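PDB 1Z47: putative ABC-transporter ATP-binding protein from Alicyclobacillus acidocaldarius, which probably binds and hydrolyses ATP to drive sulfate uptake, acting as the ATPase subunit of an ABC-type sulfate importer. Local coordinates for residues I261-A266 with M345-W350; V289-A294 with S313-R318; F241-I246 with R349-P354; N258-I261 with A266-P269. All blocks are in the same frame, centred on the assembly; numbering follows the deposited sequence.

Contact 1: I261-A266 with M345-W350; sequences IEVAGA and MNVTRW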
loop_
_atom_site.group_PDB
_atom_site.type_symbol
_atom_site.label_atom_id
_atom_site.label_comp_id
_atom_site.label_asym_id
_atom_site.label_seq_id
_atom_site.Cartn_x
_atom_site.Cartn_y
_atom_site.Cartn_z
ATOM N N ILE B 261 30.196 -16.855 -1.872
ATOM C CA ILE B 261 29.934 -16.002 -0.734
ATOM C C ILE B 261 29.217 -16.883 0.283
ATOM O O ILE B 261 28.605 -17.889 -0.084
ATOM C CB ILE B 261 29.066 -14.773 -1.087
ATOM C CG1 ILE B 261 27.762 -15.210 -1.769
ATOM C CG2 ILE B 261 29.874 -13.824 -1.963
ATOM C CD1 ILE B 261 26.745 -14.060 -1.925
ATOM N N GLU B 262 29.311 -16.520 1.552
ATOM C CA GLU B 262 28.688 -17.299 2.619
ATOM C C GLU B 262 27.382 -16.666 3.090
ATOM O O GLU B 262 27.387 -15.572 3.652
ATOM C CB GLU B 262 29.645 -17.428 3.803
ATOM C CG GLU B 262 31.056 -16.888 3.526
ATOM C CD GLU B 262 31.157 -15.351 3.607
ATOM O OE1 GLU B 262 30.549 -14.646 2.764
ATOM O OE2 GLU B 262 31.854 -14.857 4.527
ATOM N N VAL B 263 26.280 -17.374 2.871
ATOM C CA VAL B 263 24.966 -16.892 3.270
ATOM C C VAL B 263 24.281 -17.948 4.136
ATOM O O VAL B 263 23.935 -19.032 3.660
ATOM C CB VAL B 263 24.098 -16.575 2.016
ATOM C CG1 VAL B 263 22.790 -15.966 2.413
ATOM C CG2 VAL B 263 24.855 -15.635 1.083
ATOM N N ALA B 264 24.122 -17.637 5.418
ATOM C CA ALA B 264 23.461 -18.535 6.369
ATOM C C ALA B 264 24.016 -19.965 6.380
ATOM O O ALA B 264 23.259 -20.934 6.245
ATOM C CB ALA B 264 21.955 -18.569 6.078
ATOM N N GLY B 265 25.325 -20.105 6.553
ATOM C CA GLY B 265 25.913 -21.435 6.563
ATOM C C GLY B 265 25.798 -22.136 5.219
ATOM O O GLY B 265 25.732 -23.359 5.142
ATOM N N ALA B 266 25.758 -21.361 4.147
ATOM C CA ALA B 266 25.663 -21.943 2.819
ATOM C C ALA B 266 26.610 -21.184 1.914
ATOM O O ALA B 266 26.726 -19.967 2.016
ATOM C CB ALA B 266 24.241 -21.834 2.297
ATOM N N MET B 345 18.611 -21.153 9.038
ATOM C CA MET B 345 18.076 -20.572 7.805
ATOM C C MET B 345 18.415 -21.416 6.594
ATOM O O MET B 345 19.442 -22.081 6.562
ATOM C CB MET B 345 18.653 -19.177 7.565
ATOM C CG MET B 345 18.164 -18.108 8.505
ATOM S SD MET B 345 19.178 -16.622 8.319
ATOM C CE MET B 345 20.021 -16.626 9.863
ATOM N N ASN B 346 17.560 -21.346 5.582
ATOM C CA ASN B 346 17.751 -22.101 4.358
ATOM C C ASN B 346 17.394 -21.241 3.155
ATOM O O ASN B 346 16.233 -21.213 2.719
ATOM C CB ASN B 346 16.849 -23.328 4.366
ATOM C CG ASN B 346 17.261 -24.359 3.346
ATOM O OD1 ASN B 346 17.733 -24.036 2.248
ATOM N ND2 ASN B 346 17.070 -25.617 3.697
ATOM N N VAL B 347 18.382 -20.545 2.602
ATOM C CA VAL B 347 18.124 -19.699 1.452
ATOM C C VAL B 347 17.913 -20.630 0.275
ATOM O O VAL B 347 18.763 -21.461 0.018
ATOM C CB VAL B 347 19.319 -18.752 1.210
ATOM C CG1 VAL B 347 19.125 -17.942 -0.061
ATOM C CG2 VAL B 347 19.466 -17.841 2.409
ATOM N N THR B 348 16.776 -20.503 -0.418
ATOM C CA THR B 348 16.467 -21.369 -1.562
ATOM C C THR B 348 16.637 -20.743 -2.949
ATOM O O THR B 348 16.880 -21.459 -3.911
ATOM C CB THR B 348 15.018 -21.955 -1.464
ATOM O OG1 THR B 348 14.051 -20.902 -1.588
ATOM C CG2 THR B 348 14.826 -22.676 -0.134
ATOM N N ARG B 349 16.465 -19.424 -3.069
ATOM C CA ARG B 349 16.640 -18.725 -4.352
ATOM C C ARG B 349 17.271 -17.382 -3.996
ATOM O O ARG B 349 17.060 -16.880 -2.876
ATOM C CB ARG B 349 15.303 -18.500 -5.061
ATOM C CG ARG B 349 14.598 -19.801 -5.449
ATOM C CD ARG B 349 13.136 -19.592 -5.853
ATOM N NE ARG B 349 13.000 -18.650 -6.961
ATOM C CZ ARG B 349 11.844 -18.327 -7.533
ATOM N NH1 ARG B 349 10.706 -18.875 -7.107
ATOM N NH2 ARG B 349 11.821 -17.447 -8.528
ATOM N N TRP B 350 18.010 -16.809 -4.941
ATOM C CA TRP B 350 18.706 -15.542 -4.706
ATOM C C TRP B 350 19.207 -14.915 -5.989
ATOM O O TRP B 350 19.197 -15.534 -7.068
ATOM C CB TRP B 350 19.911 -15.779 -3.774
ATOM C CG TRP B 350 20.940 -16.752 -4.343
ATOM C CD1 TRP B 350 21.978 -16.458 -5.186
ATOM C CD2 TRP B 350 20.948 -18.185 -4.190
ATOM N NE1 TRP B 350 22.626 -17.618 -5.568
ATOM C CE2 TRP B 350 22.011 -18.687 -4.974
ATOM C CE3 TRP B 350 20.153 -19.089 -3.473
ATOM C CZ2 TRP B 350 22.298 -20.059 -5.064
ATOM C CZ3 TRP B 350 20.439 -20.455 -3.565
ATOM C CH2 TRP B 350 21.503 -20.919 -4.356
#
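Ala264 sets its CB against the CB of Met345 at 3.7 Å, and one residue earlier Val263 lays CG1 on CG2 of Val347 at 3.8 Å. These two apolar meetings form the closest part of the contact. The valine side chains cross at about a right angle. Val263 uses the methyl anti to its own backbone N (chi1 -175°), whereas Val347 answers with the branch that lies beside its backbone N. That same CG2 of Val347 stands 4.5 Å from Ala264 CB, so it also lies loosely near the alanine methyl. Met345 adds a second touch, its SD lying 4.1 Å from Ala264 CB, so the alanine methyl meets both the base and the sulfur of one side chain. Ala264 reaches this far because it lies in a type I' beta turn: Ala264 and Gly265 both have positive phi (52° and 66°), and Val263 N bonds Ala266 O at 2.8 Å, with a weak return bond from Ala266 N to Val263 O. The turn thus directs the alanine CB at the strand, bringing the CA atoms of Ala264 and Met345 to 5.9 Å. Around the contact, Met345 packs on Leu291 of the neighbouring strand 289-293, Val347 on Val284 of strand 279-284, and Val263 on Leu268 of strand 267-269, so the hairpin loop sits where two sheets approach.

Contact 2: V289-A294 with S313-R318; sequences VELQPA and SACWIR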
loop_
_atom_site.group_PDB
_atom_site.type_symbol
_atom_site.label_atom_id
_atom_site.label_comp_id
_atom_site.label_asym_id
_atom_site.label_seq_id
_atom_site.Cartn_x
_atom_site.Cartn_y
_atom_site.Cartn_z
ATOM N N VAL B 289 13.313 -18.157 1.953
ATOM C CA VAL B 289 14.148 -18.582 3.063
ATOM C C VAL B 289 13.313 -19.488 3.974
ATOM O O VAL B 289 12.201 -19.121 4.361
ATOM C CB VAL B 289 14.641 -17.363 3.861
ATOM C CG1 VAL B 289 15.531 -17.811 5.009
ATOM C CG2 VAL B 289 15.395 -16.399 2.917
ATOM N N GLU B 290 13.840 -20.667 4.308
ATOM C CA GLU B 290 13.121 -21.614 5.165
ATOM C C GLU B 290 13.746 -21.732 6.547
ATOM O O GLU B 290 14.967 -21.769 6.686
ATOM C CB GLU B 290 13.078 -22.977 4.487
ATOM C CG GLU B 290 12.833 -22.870 2.994
ATOM C CD GLU B 290 12.661 -24.221 2.323
ATOM O OE1 GLU B 290 11.548 -24.789 2.387
ATOM O OE2 GLU B 290 13.643 -24.717 1.734
ATOM N N LEU B 291 12.905 -21.791 7.575
ATOM C CA LEU B 291 13.386 -21.889 8.943
ATOM C C LEU B 291 13.117 -23.251 9.571
ATOM O O LEU B 291 12.060 -23.849 9.370
ATOM C CB LEU B 291 12.748 -20.794 9.787
ATOM C CG LEU B 291 12.785 -19.428 9.095
ATOM C CD1 LEU B 291 12.140 -18.397 9.988
ATOM C CD2 LEU B 291 14.219 -19.054 8.773
ATOM N N GLN B 292 14.090 -23.725 10.339
ATOM C CA GLN B 292 13.999 -25.009 11.008
ATOM C C GLN B 292 14.612 -24.796 12.371
ATOM O O GLN B 292 15.657 -24.156 12.485
ATOM C CB GLN B 292 14.766 -26.054 10.202
ATOM C CG GLN B 292 14.253 -26.129 8.768
ATOM C CD GLN B 292 15.015 -27.105 7.892
ATOM O OE1 GLN B 292 15.106 -28.295 8.199
ATOM N NE2 GLN B 292 15.557 -26.607 6.780
ATOM N N PRO B 293 13.964 -25.316 13.430
ATOM C CA PRO B 293 14.446 -25.172 14.810
ATOM C C PRO B 293 15.917 -25.549 14.968
ATOM O O PRO B 293 16.470 -26.281 14.145
ATOM C CB PRO B 293 13.515 -26.100 15.600
ATOM C CG PRO B 293 12.251 -26.096 14.775
ATOM C CD PRO B 293 12.795 -26.212 13.379
ATOM N N ALA B 294 16.545 -25.036 16.022
ATOM C CA ALA B 294 17.950 -25.323 16.290
ATOM C C ALA B 294 18.402 -24.784 17.642
ATOM O O ALA B 294 17.720 -23.963 18.268
ATOM C CB ALA B 294 18.827 -24.740 15.181
ATOM N N SER B 313 2.826 -15.666 7.195
ATOM C CA SER B 313 3.256 -15.085 8.443
ATOM C C SER B 313 4.642 -14.459 8.213
ATOM O O SER B 313 5.532 -15.081 7.616
ATOM C CB SER B 313 3.340 -16.166 9.525
ATOM O OG SER B 313 3.714 -15.624 10.790
ATOM N N ALA B 314 4.815 -13.230 8.671
ATOM C CA ALA B 314 6.090 -12.556 8.501
ATOM C C ALA B 314 6.928 -12.829 9.736
ATOM O O ALA B 314 6.462 -12.670 10.866
ATOM C CB ALA B 314 5.887 -11.047 8.322
ATOM N N CYS B 315 8.164 -13.248 9.516
ATOM C CA CYS B 315 9.043 -13.519 10.632
ATOM C C CYS B 315 10.381 -12.778 10.511
ATOM O O CYS B 315 11.105 -12.940 9.530
ATOM C CB CYS B 315 9.282 -15.026 10.734
ATOM S SG CYS B 315 10.173 -15.514 12.237
ATOM N N TRP B 316 10.684 -11.947 11.502
ATOM C CA TRP B 316 11.949 -11.224 11.526
ATOM C C TRP B 316 12.924 -11.952 12.461
ATOM O O TRP B 316 12.581 -12.276 13.602
ATOM C CB TRP B 316 11.738 -9.785 12.007
ATOM C CG TRP B 316 11.051 -8.928 10.961
ATOM C CD1 TRP B 316 11.645 -8.237 9.937
ATOM C CD2 TRP B 316 9.638 -8.761 10.791
ATOM N NE1 TRP B 316 10.686 -7.654 9.135
ATOM C CE2 TRP B 316 9.445 -7.962 9.637
ATOM C CE3 TRP B 316 8.513 -9.218 11.494
ATOM C CZ2 TRP B 316 8.169 -7.605 9.173
ATOM C CZ3 TRP B 316 7.240 -8.865 11.033
ATOM C CH2 TRP B 316 7.085 -8.065 9.879
ATOM N N ILE B 317 14.125 -12.211 11.956
ATOM C CA ILE B 317 15.177 -12.890 12.728
ATOM C C ILE B 317 16.515 -12.133 12.655
ATOM O O ILE B 317 16.819 -11.470 11.654
ATOM C CB ILE B 317 15.402 -14.319 12.208
ATOM C CG1 ILE B 317 15.799 -14.267 10.736
ATOM C CG2 ILE B 317 14.122 -15.154 12.412
ATOM C CD1 ILE B 317 16.148 -15.601 10.116
ATOM N N ARG B 318 17.302 -12.233 13.726
ATOM C CA ARG B 318 18.609 -11.568 13.809
ATOM C C ARG B 318 19.707 -12.610 13.834
ATOM O O ARG B 318 19.751 -13.449 14.733
ATOM C CB ARG B 318 18.718 -10.745 15.085
ATOM C CG ARG B 318 20.054 -10.004 15.242
ATOM C CD ARG B 318 20.193 -9.469 16.658
ATOM N NE ARG B 318 18.944 -8.853 17.095
ATOM C CZ ARG B 318 18.505 -7.670 16.670
ATOM N NH1 ARG B 318 17.347 -7.192 17.109
ATOM N NH2 ARG B 318 19.240 -6.954 15.827
#
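Leu291 carries its side of this contact alone, dividing its two methyls between two residues of strand 313-318. CD1 meets SG of Cys315 at 4.2 Å, and CD2 meets CD1 of Ile317 at the same 4.2 Å. All three residues are buried, yet these separations and a summed buried surface of 107 Å² describe light packing between side-chain ends. The backbones stay well apart: the nearest CA atoms, those of Leu291 and Cys315, are 9.6 Å from each other. Cys315 holds SG anti to its backbone N (chi1 -172°), which directs the sulfur toward the CD1 methyl of Leu291. Ile317 places CG1 between its backbone N and carbonyl carbon (chi1 59°), and its side chain runs past that of Leu291 in the opposite direction, leaving the terminal methyls to do the touching. The alternation of the strands puts a different environment on the other side. Of the residues flanking Leu291, Glu290 is exposed and Gln292 partly exposed, while Trp316, between Cys315 and Ile317, turns its CB away from Leu291 and packs on Glu211 of the second subunit. The contact spans the inner side of a strongly curved antiparallel sheet, consistent with the OB-like fold probable for this regulatory region. Strand 289-293 lies at one edge of that sheet, and strands 342-347 and 301-308 come between it and strand 312-319; Met345 of strand 342-347 touches both Leu291 and Ile317, while Trp337 of a loop packs on Leu291.

Contact 3: F241-I246 with R349-P354; sequences FVASFI and RWFIFP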
loop_
_atom_site.group_PDB
_atom_site.type_symbol
_atom_site.label_atom_id
_atom_site.label_comp_id
_atom_site.label_asym_id
_atom_site.label_seq_id
_atom_site.Cartn_x
_atom_site.Cartn_y
_atom_site.Cartn_z
ATOM N N PHE B 241 19.157 -2.283 -8.534
ATOM C CA PHE B 241 18.057 -1.370 -8.208
ATOM C C PHE B 241 16.703 -2.018 -8.489
ATOM O O PHE B 241 15.800 -1.940 -7.649
ATOM C CB PHE B 241 18.117 -0.037 -8.985
ATOM C CG PHE B 241 17.020 0.911 -8.592
ATOM C CD1 PHE B 241 17.082 1.591 -7.377
ATOM C CD2 PHE B 241 15.871 1.037 -9.371
ATOM C CE1 PHE B 241 16.021 2.376 -6.933
ATOM C CE2 PHE B 241 14.782 1.833 -8.933
ATOM C CZ PHE B 241 14.861 2.495 -7.720
ATOM N N VAL B 242 16.552 -2.638 -9.664
ATOM C CA VAL B 242 15.285 -3.297 -10.003
ATOM C C VAL B 242 15.037 -4.423 -9.007
ATOM O O VAL B 242 13.932 -4.590 -8.489
ATOM C CB VAL B 242 15.275 -3.901 -11.456
ATOM C CG1 VAL B 242 13.927 -4.592 -11.725
ATOM C CG2 VAL B 242 15.502 -2.800 -12.491
ATOM N N ALA B 243 16.089 -5.170 -8.695
ATOM C CA ALA B 243 15.969 -6.272 -7.761
ATOM C C ALA B 243 15.528 -5.830 -6.368
ATOM O O ALA B 243 14.779 -6.530 -5.687
ATOM C CB ALA B 243 17.308 -7.038 -7.689
ATOM N N SER B 244 15.994 -4.662 -5.947
ATOM C CA SER B 244 15.671 -4.140 -4.632
ATOM C C SER B 244 14.420 -3.265 -4.613
ATOM O O SER B 244 13.890 -2.982 -3.553
ATOM C CB SER B 244 16.854 -3.314 -4.119
ATOM O OG SER B 244 18.051 -4.001 -4.372
ATOM N N PHE B 245 13.948 -2.836 -5.776
ATOM C CA PHE B 245 12.773 -1.963 -5.818
ATOM C C PHE B 245 11.467 -2.699 -6.152
ATOM O O PHE B 245 10.394 -2.218 -5.800
ATOM C CB PHE B 245 13.011 -0.820 -6.822
ATOM C CG PHE B 245 12.127 0.381 -6.608
ATOM C CD1 PHE B 245 12.261 1.175 -5.468
ATOM C CD2 PHE B 245 11.155 0.724 -7.547
ATOM C CE1 PHE B 245 11.438 2.299 -5.261
ATOM C CE2 PHE B 245 10.329 1.844 -7.345
ATOM C CZ PHE B 245 10.475 2.629 -6.197
ATOM N N ILE B 246 11.556 -3.844 -6.829
ATOM C CA ILE B 246 10.370 -4.648 -7.191
ATOM C C ILE B 246 10.293 -5.832 -6.229
ATOM O O ILE B 246 11.313 -6.479 -5.948
ATOM C CB ILE B 246 10.477 -5.230 -8.622
ATOM C CG1 ILE B 246 10.716 -4.117 -9.634
ATOM C CG2 ILE B 246 9.209 -6.009 -8.970
ATOM C CD1 ILE B 246 9.784 -2.988 -9.504
ATOM N N ARG B 349 16.465 -19.424 -3.069
ATOM C CA ARG B 349 16.640 -18.725 -4.352
ATOM C C ARG B 349 17.271 -17.382 -3.996
ATOM O O ARG B 349 17.060 -16.880 -2.876
ATOM C CB ARG B 349 15.303 -18.500 -5.061
ATOM C CG ARG B 349 14.598 -19.801 -5.449
ATOM C CD ARG B 349 13.136 -19.592 -5.853
ATOM N NE ARG B 349 13.000 -18.650 -6.961
ATOM C CZ ARG B 349 11.844 -18.327 -7.533
ATOM N NH1 ARG B 349 10.706 -18.875 -7.107
ATOM N NH2 ARG B 349 11.821 -17.447 -8.528
ATOM N N TRP B 350 18.010 -16.809 -4.941
ATOM C CA TRP B 350 18.706 -15.542 -4.706
ATOM C C TRP B 350 19.207 -14.915 -5.989
ATOM O O TRP B 350 19.197 -15.534 -7.068
ATOM C CB TRP B 350 19.911 -15.779 -3.774
ATOM C CG TRP B 350 20.940 -16.752 -4.343
ATOM C CD1 TRP B 350 21.978 -16.458 -5.186
ATOM C CD2 TRP B 350 20.948 -18.185 -4.190
ATOM N NE1 TRP B 350 22.626 -17.618 -5.568
ATOM C CE2 TRP B 350 22.011 -18.687 -4.974
ATOM C CE3 TRP B 350 20.153 -19.089 -3.473
ATOM C CZ2 TRP B 350 22.298 -20.059 -5.064
ATOM C CZ3 TRP B 350 20.439 -20.455 -3.565
ATOM C CH2 TRP B 350 21.503 -20.919 -4.356
ATOM N N PHE B 351 19.650 -13.666 -5.858
ATOM C CA PHE B 351 20.232 -12.912 -6.953
ATOM C C PHE B 351 21.569 -12.443 -6.363
ATOM O O PHE B 351 21.715 -12.324 -5.140
ATOM C CB PHE B 351 19.418 -11.651 -7.290
ATOM C CG PHE B 351 18.018 -11.925 -7.783
ATOM C CD1 PHE B 351 16.930 -11.275 -7.200
ATOM C CD2 PHE B 351 17.795 -12.791 -8.857
ATOM C CE1 PHE B 351 15.617 -11.483 -7.685
ATOM C CE2 PHE B 351 16.498 -13.009 -9.350
ATOM C CZ PHE B 351 15.405 -12.348 -8.759
ATOM N N ILE B 352 22.525 -12.177 -7.233
ATOM C CA ILE B 352 23.832 -11.673 -6.803
ATOM C C ILE B 352 24.247 -10.612 -7.815
ATOM O O ILE B 352 24.305 -10.865 -9.020
ATOM C CB ILE B 352 24.906 -12.794 -6.741
ATOM C CG1 ILE B 352 24.501 -13.822 -5.691
ATOM C CG2 ILE B 352 26.290 -12.193 -6.342
ATOM C CD1 ILE B 352 25.487 -14.954 -5.496
ATOM N N PHE B 353 24.486 -9.401 -7.332
ATOM C CA PHE B 353 24.906 -8.316 -8.209
ATOM C C PHE B 353 26.179 -7.704 -7.638
ATOM O O PHE B 353 26.342 -7.627 -6.429
ATOM C CB PHE B 353 23.875 -7.191 -8.277
ATOM C CG PHE B 353 22.607 -7.548 -8.992
ATOM C CD1 PHE B 353 21.537 -8.089 -8.301
ATOM C CD2 PHE B 353 22.471 -7.287 -10.352
ATOM C CE1 PHE B 353 20.337 -8.365 -8.954
ATOM C CE2 PHE B 353 21.280 -7.558 -11.020
ATOM C CZ PHE B 353 20.211 -8.097 -10.316
ATOM N N PRO B 354 27.074 -7.245 -8.511
ATOM C CA PRO B 354 28.345 -6.622 -8.148
ATOM C C PRO B 354 28.043 -5.286 -7.501
ATOM O O PRO B 354 27.186 -4.546 -7.999
ATOM C CB PRO B 354 29.038 -6.399 -9.488
ATOM C CG PRO B 354 28.283 -7.301 -10.460
ATOM C CD PRO B 354 26.880 -7.213 -9.972
#
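At the seam between the helix 240-245, which packs against the ATPase sheet, and the small antiparallel sheet ending in strand 351-354, the methyl of Ala243 meets two phenylalanines. Its CB lies 3.5 Å from CE1 of Phe353 and 4.1 Å from CZ of the same ring, and 4.3 Å from CD1 of Phe351. Both rings meet the methyl obliquely. Phe351 and Phe353 are two apart in an extended strand, so their CB atoms point to the same side, toward the helix. Phe353 holds CG beside its backbone N (chi1 -70°), and the far end of its ring does the touching. This joins the nucleotide-binding part of an ABC ATPase to its C-terminal beta domain, with Pro237 packing on both Ala243 and Phe351. The helix is closing here: Val242 O accepts from Ile246 N at 3.0 Å and from Phe245 N at 3.2 Å, both from the same face of its plane, and Ile246 is the first residue to leave helical angles. Elsewhere on the helix, Phe241 stacks on His220 and touches Pro49, while Phe245 packs on Gln179 of the second subunit. On the strand side, Phe351 and Phe353 bond through their backbones to Val283 and Ala281.

Contact 4: N258-I261 with A266-P269; sequences NGRI and AALP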
loop_
_atom_site.group_PDB
_atom_site.type_symbol
_atom_site.label_atom_id
_atom_site.label_comp_id
_atom_site.label_asym_id
_atom_site.label_seq_id
_atom_site.Cartn_x
_atom_site.Cartn_y
_atom_site.Cartn_z
ATOM N N ASN B 258 37.192 -17.630 -2.813
ATOM C CA ASN B 258 37.134 -19.000 -3.333
ATOM C C ASN B 258 35.914 -19.183 -4.238
ATOM O O ASN B 258 35.243 -20.231 -4.193
ATOM C CB ASN B 258 37.087 -20.003 -2.170
ATOM C CG ASN B 258 38.224 -19.810 -1.201
ATOM O OD1 ASN B 258 39.378 -19.661 -1.611
ATOM N ND2 ASN B 258 37.912 -19.806 0.102
ATOM N N GLY B 259 35.630 -18.152 -5.044
ATOM C CA GLY B 259 34.500 -18.171 -5.967
ATOM C C GLY B 259 33.095 -18.307 -5.369
ATOM O O GLY B 259 32.176 -18.769 -6.040
ATOM N N ARG B 260 32.920 -17.901 -4.120
ATOM C CA ARG B 260 31.626 -18.017 -3.457
ATOM C C ARG B 260 31.438 -16.996 -2.342
ATOM O O ARG B 260 32.397 -16.320 -1.942
ATOM C CB ARG B 260 31.494 -19.430 -2.857
ATOM C CG ARG B 260 32.499 -19.740 -1.758
ATOM C CD ARG B 260 32.635 -21.255 -1.489
ATOM N NE ARG B 260 33.502 -21.514 -0.333
ATOM C CZ ARG B 260 34.686 -22.116 -0.398
ATOM N NH1 ARG B 260 35.154 -22.546 -1.563
ATOM N NH2 ARG B 260 35.426 -22.252 0.697
ATOM N N ILE B 261 30.196 -16.855 -1.872
ATOM C CA ILE B 261 29.934 -16.002 -0.734
ATOM C C ILE B 261 29.217 -16.883 0.283
ATOM O O ILE B 261 28.605 -17.889 -0.084
ATOM C CB ILE B 261 29.066 -14.773 -1.087
ATOM C CG1 ILE B 261 27.762 -15.210 -1.769
ATOM C CG2 ILE B 261 29.874 -13.824 -1.963
ATOM C CD1 ILE B 261 26.745 -14.060 -1.925
ATOM N N ALA B 266 25.758 -21.361 4.147
ATOM C CA ALA B 266 25.663 -21.943 2.819
ATOM C C ALA B 266 26.610 -21.184 1.914
ATOM O O ALA B 266 26.726 -19.967 2.016
ATOM C CB ALA B 266 24.241 -21.834 2.297
ATOM N N ALA B 267 27.298 -21.910 1.043
ATOM C CA ALA B 267 28.221 -21.307 0.106
ATOM C C ALA B 267 27.501 -21.120 -1.216
ATOM O O ALA B 267 27.187 -22.089 -1.897
ATOM C CB ALA B 267 29.440 -22.202 -0.090
ATOM N N LEU B 268 27.234 -19.872 -1.578
ATOM C CA LEU B 268 26.550 -19.575 -2.828
ATOM C C LEU B 268 27.625 -19.310 -3.859
ATOM O O LEU B 268 28.438 -18.399 -3.690
ATOM C CB LEU B 268 25.647 -18.341 -2.670
ATOM C CG LEU B 268 24.349 -18.482 -1.865
ATOM C CD1 LEU B 268 24.583 -19.150 -0.519
ATOM C CD2 LEU B 268 23.743 -17.090 -1.686
ATOM N N PRO B 269 27.662 -20.110 -4.933
ATOM C CA PRO B 269 28.690 -19.885 -5.947
ATOM C C PRO B 269 28.448 -18.558 -6.608
ATOM O O PRO B 269 27.303 -18.143 -6.776
ATOM C CB PRO B 269 28.476 -21.039 -6.919
ATOM C CG PRO B 269 26.978 -21.223 -6.861
ATOM C CD PRO B 269 26.754 -21.191 -5.355
#
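Two backbone hydrogen bonds between Ile261 and Leu268 tie the strands of a beta hairpin together. Ile261 N donates to Leu268 O at 3.0 Å with an N-H...O angle of 159°, and Leu268 N returns to Ile261 O at 2.8 Å with an angle of 160°. The second donor approaches nearly along the C=O axis (165°). These residues form an antiparallel hydrogen-bonded pair, and Arg260 with Pro269 is the adjoining non-hydrogen-bonded pair, the CA atoms only 4.3 Å apart. Ile261 O is further approached by the CA of Ala267 at 3.4 Å in a C-H...O contact. On the sheet face carrying Ile261 and Leu268, CG1 of Ile261 rests 3.9 Å from CB of Leu268, the two side chains crossing at a slant; Val282 of strand 279-284 packs on both residues, which are buried. Arg260 and Pro269, on the other face, are exposed. Before the strand, Asn258 and Gly259 bond through their backbone N atoms to the carboxylate of Glu276. The Arg260 chain runs extended from CG to NE, with Asn258 CB against one guanidinium face, offset toward its rim, and on its way CD passes Ala267 CB at 3.6 Å.

Overall arrangement
Contacts 1, 2 and 4 lie 29 to 34 Å from the chain's centre to their own centres; contact 3 is closer, at 17 Å. Contacts 1 and 4 share Ile261 and Ala266 of one hairpin, contact 1 using its turn and contact 4 its paired strands, their centres about 9 Å apart. Contact 1 meets contact 2, centres 13 Å apart, through neighbouring strands 342-347 and 289-293, where Asn346 O and Glu290 N probably bond at 2.9 Å. Contact 3 continues from contact 1 along the chain, and Ile352 CD1 reaches Ile261 CD1 at 3.9 Å, while Trp350 CG lies 3.9 Å from Leu268 CD2 of contact 4. Phe241 of contact 3 touches Pro49, within the probable Walker A loop.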